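Local atomic coordinates of putative oxygenase (Streptomyces viridochromogenes Tue57, PDB entry 4XAA), a protein that probably acts as an iron- and 2-oxoglutarate-dependent oxygenase in orthosomycin biosynthesis, within the phytanoyl-CoA dioxygenase family. Residues G158-P163 with V189-L194. Sequence-based numbering, arbitrary orientation.
Sequences GSHLLP and VHDVRL
Arg193 reaches across to the backbone of residues 158-163 and holds two carbonyls of that loop with the NE/NH2 edge of its guanidinium. Arg193 NE donates to His160 O at 3.0 Å. Arg193 NH2 donates to Leu162 O at 2.8 Å, neither bond quite straight. Both acceptors lie close to the guanidinium plane, and a bend at chi3 (59°) turns the group to meet them. The carbonyl of Leu162 also accepts from Arg126, while the guanidinium has further partners in Asp164, by a salt bridge, and Val131 O. Gripped from several directions, this buried group is probably fixed in its rotation.

A weaker polar contact joins the backbones, His160 CA standing 3.3 Å from Arg193 O in a CA-H...O geometry.

Van der Waals contacts fill in around the histidine. His160 CB packs against the backbone where Arg193 meets Leu194 and lies 3.8 Å from Asp191 CB. The side chains of His160 and Asp191 cross at about a right angle, with ring and carboxylate planes 50° apart. Asp191 OD2 lies 3.6 Å from His160 CD2 at the ring edge; His160 NE2 bonds instead to Arg16 O, and Asp191 OD2 to Arg134 N. Leu194 CD1 approaches Ser159 OG at 3.3 Å, a hydroxyl that bonds to Val156 O and Val195 N.

Within residues 189-194, a type I turn from Asp191 to Leu194 presents the arginine, and Asp191 OD1 closes an Asx turn by accepting from Arg193 N at 2.9 Å.

The contact thus ties the 3-10 turn 159-161, between strand 153-155 and helix 168-174, to the end of strand 186-191, close to helix 8-18. The chain then enters strand 196-198, whose His196 binds nickel with His125 and Asp127, the two-histidine, one-carboxylate site of the double-stranded beta-helix fold, where iron probably sits in the active enzyme as in related dioxygenases.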
ATOM      1  N   GLY A 158     -11.871  -0.821  12.227  1.00 40.75           N
ATOM      2  CA  GLY A 158     -13.113  -0.086  12.364  1.00 37.51           C
ATOM      3  C   GLY A 158     -12.996   1.416  12.148  1.00 34.90           C
ATOM      4  O   GLY A 158     -14.004   2.111  12.106  1.00 37.01           O
ATOM      5  N   SER A 159     -11.784   1.931  11.984  1.00 38.02           N
ATOM      6  CA  SER A 159     -11.616   3.388  11.996  1.00 37.44           C
ATOM      7  C   SER A 159     -12.115   4.043  10.696  1.00 40.49           C
ATOM      8  O   SER A 159     -12.570   5.176  10.702  1.00 41.30           O
ATOM      9  CB  SER A 159     -10.161   3.759  12.274  1.00 36.11           C
ATOM     10  OG  SER A 159      -9.268   3.161  11.355  1.00 37.68           O
ATOM     11  N   HIS A 160     -12.080   3.318   9.591  1.00 40.51           N
ATOM     12  CA  HIS A 160     -12.680   3.815   8.350  1.00 42.62           C
ATOM     13  C   HIS A 160     -14.163   4.183   8.517  1.00 40.97           C
ATOM     14  O   HIS A 160     -14.732   4.871   7.681  1.00 40.32           O
ATOM     15  CB  HIS A 160     -12.544   2.772   7.236  1.00 38.24           C
ATOM     16  CG  HIS A 160     -13.321   1.519   7.500  1.00 39.67           C
ATOM     17  ND1 HIS A 160     -13.202   0.807   8.672  1.00 39.35           N
ATOM     18  CD2 HIS A 160     -14.238   0.861   6.751  1.00 40.59           C
ATOM     19  CE1 HIS A 160     -14.008  -0.242   8.634  1.00 38.55           C
ATOM     20  NE2 HIS A 160     -14.637  -0.239   7.472  1.00 39.83           N
ATOM     21  N   LEU A 161     -14.797   3.714   9.587  1.00 43.55           N
ATOM     22  CA  LEU A 161     -16.221   3.972   9.757  1.00 43.07           C
ATOM     23  C   LEU A 161     -16.476   5.255  10.542  1.00 40.18           C
ATOM     24  O   LEU A 161     -17.591   5.763  10.542  1.00 39.25           O
ATOM     25  CB  LEU A 161     -16.902   2.775  10.439  1.00 38.86           C
ATOM     26  CG  LEU A 161     -16.939   1.486   9.600  1.00 38.23           C
ATOM     27  CD1 LEU A 161     -17.363   0.293  10.438  1.00 34.08           C
ATOM     28  CD2 LEU A 161     -17.858   1.637   8.436  1.00 32.90           C
ATOM     29  N   LEU A 162     -15.446   5.775  11.206  1.00 43.07           N
ATOM     30  CA  LEU A 162     -15.574   7.014  11.999  1.00 43.76           C
ATOM     31  C   LEU A 162     -15.897   8.243  11.145  1.00 42.06           C
ATOM     32  O   LEU A 162     -15.562   8.289   9.966  1.00 44.83           O
ATOM     33  CB  LEU A 162     -14.290   7.262  12.780  1.00 43.07           C
ATOM     34  CG  LEU A 162     -13.967   6.142  13.759  1.00 45.64           C
ATOM     35  CD1 LEU A 162     -12.585   6.362  14.341  1.00 44.63           C
ATOM     36  CD2 LEU A 162     -15.022   6.087  14.851  1.00 43.29           C
ATOM     37  N   PRO A 163     -16.573   9.238  11.737  1.00 46.79           N
ATOM     38  CA  PRO A 163     -16.936  10.484  11.048  1.00 45.32           C
ATOM     39  C   PRO A 163     -15.755  11.190  10.389  1.00 44.24           C
ATOM     40  O   PRO A 163     -14.597  10.891  10.701  1.00 44.43           O
ATOM     41  CB  PRO A 163     -17.518  11.337  12.175  1.00 43.30           C
ATOM     42  CG  PRO A 163     -18.141  10.323  13.090  1.00 45.92           C
ATOM     43  CD  PRO A 163     -17.171   9.169  13.083  1.00 46.70           C
ATOM     44  N   VAL A 189      -5.982  -5.084   0.936  1.00 35.89           N
ATOM     45  CA  VAL A 189      -6.891  -4.057   0.486  1.00 40.16           C
ATOM     46  C   VAL A 189      -7.413  -3.298   1.705  1.00 40.23           C
ATOM     47  O   VAL A 189      -7.853  -3.894   2.679  1.00 35.59           O
ATOM     48  CB  VAL A 189      -8.016  -4.672  -0.367  1.00 40.20           C
ATOM     49  CG1 VAL A 189      -8.205  -6.107   0.000  1.00 47.15           C
ATOM     50  CG2 VAL A 189      -9.307  -3.891  -0.262  1.00 41.99           C
ATOM     51  N   HIS A 190      -7.296  -1.977   1.679  1.00 36.94           N
ATOM     52  CA  HIS A 190      -7.781  -1.212   2.810  1.00 36.15           C
ATOM     53  C   HIS A 190      -8.553   0.000   2.358  1.00 38.43           C
ATOM     54  O   HIS A 190      -8.288   0.600   1.304  1.00 35.78           O
ATOM     55  CB  HIS A 190      -6.636  -0.825   3.757  1.00 34.44           C
ATOM     56  CG  HIS A 190      -5.666   0.168   3.199  1.00 41.67           C
ATOM     57  ND1 HIS A 190      -4.551  -0.204   2.481  1.00 42.05           N
ATOM     58  CD2 HIS A 190      -5.614   1.520   3.301  1.00 40.90           C
ATOM     59  CE1 HIS A 190      -3.867   0.875   2.139  1.00 41.56           C
ATOM     60  NE2 HIS A 190      -4.491   1.935   2.626  1.00 43.32           N
ATOM     61  N   ASP A 191      -9.558   0.325   3.157  1.00 37.01           N
ATOM     62  CA  ASP A 191     -10.433   1.445   2.873  1.00 40.42           C
ATOM     63  C   ASP A 191      -9.623   2.746   3.006  1.00 39.96           C
ATOM     64  O   ASP A 191      -8.765   2.849   3.873  1.00 40.42           O
ATOM     65  CB  ASP A 191     -11.630   1.400   3.825  1.00 34.62           C
ATOM     66  CG  ASP A 191     -12.746   2.316   3.404  1.00 39.39           C
ATOM     67  OD1 ASP A 191     -12.463   3.521   3.213  1.00 39.58           O
ATOM     68  OD2 ASP A 191     -13.900   1.834   3.264  1.00 39.45           O
ATOM     69  N   VAL A 192      -9.860   3.725   2.142  1.00 38.37           N
ATOM     70  CA  VAL A 192      -9.065   4.951   2.211  1.00 39.47           C
ATOM     71  C   VAL A 192      -9.366   5.746   3.473  1.00 41.32           C
ATOM     72  O   VAL A 192      -8.605   6.633   3.832  1.00 42.69           O
ATOM     73  CB  VAL A 192      -9.297   5.872   0.998  1.00 39.35           C
ATOM     74  CG1 VAL A 192      -8.658   5.292  -0.256  1.00 35.66           C
ATOM     75  CG2 VAL A 192     -10.768   6.121   0.805  1.00 39.21           C
ATOM     76  N   ARG A 193     -10.472   5.431   4.144  1.00 39.72           N
ATOM     77  CA  ARG A 193     -10.870   6.152   5.344  1.00 34.51           C
ATOM     78  C   ARG A 193     -10.203   5.572   6.574  1.00 40.65           C
ATOM     79  O   ARG A 193     -10.387   6.055   7.689  1.00 38.95           O
ATOM     80  CB  ARG A 193     -12.389   6.108   5.525  1.00 41.54           C
ATOM     81  CG  ARG A 193     -13.199   6.743   4.415  1.00 36.85           C
ATOM     82  CD  ARG A 193     -14.686   6.662   4.709  1.00 36.68           C
ATOM     83  NE  ARG A 193     -15.050   7.313   5.965  1.00 40.74           N
ATOM     84  CZ  ARG A 193     -15.314   8.615   6.080  1.00 44.21           C
ATOM     85  NH1 ARG A 193     -15.249   9.406   5.016  1.00 41.30           N
ATOM     86  NH2 ARG A 193     -15.633   9.133   7.261  1.00 44.85           N
ATOM     87  N   LEU A 194      -9.436   4.510   6.372  1.00 43.74           N
ATOM     88  CA  LEU A 194      -8.866   3.787   7.492  1.00 41.56           C
ATOM     89  C   LEU A 194      -7.709   4.560   8.134  1.00 38.22           C
ATOM     90  O   LEU A 194      -6.850   5.108   7.444  1.00 36.13           O
ATOM     91  CB  LEU A 194      -8.403   2.403   7.035  1.00 35.75           C
ATOM     92  CG  LEU A 194      -7.702   1.527   8.072  1.00 38.07           C
ATOM     93  CD1 LEU A 194      -8.707   0.869   9.008  1.00 35.07           C
ATOM     94  CD2 LEU A 194      -6.845   0.487   7.358  1.00 39.04           C
TER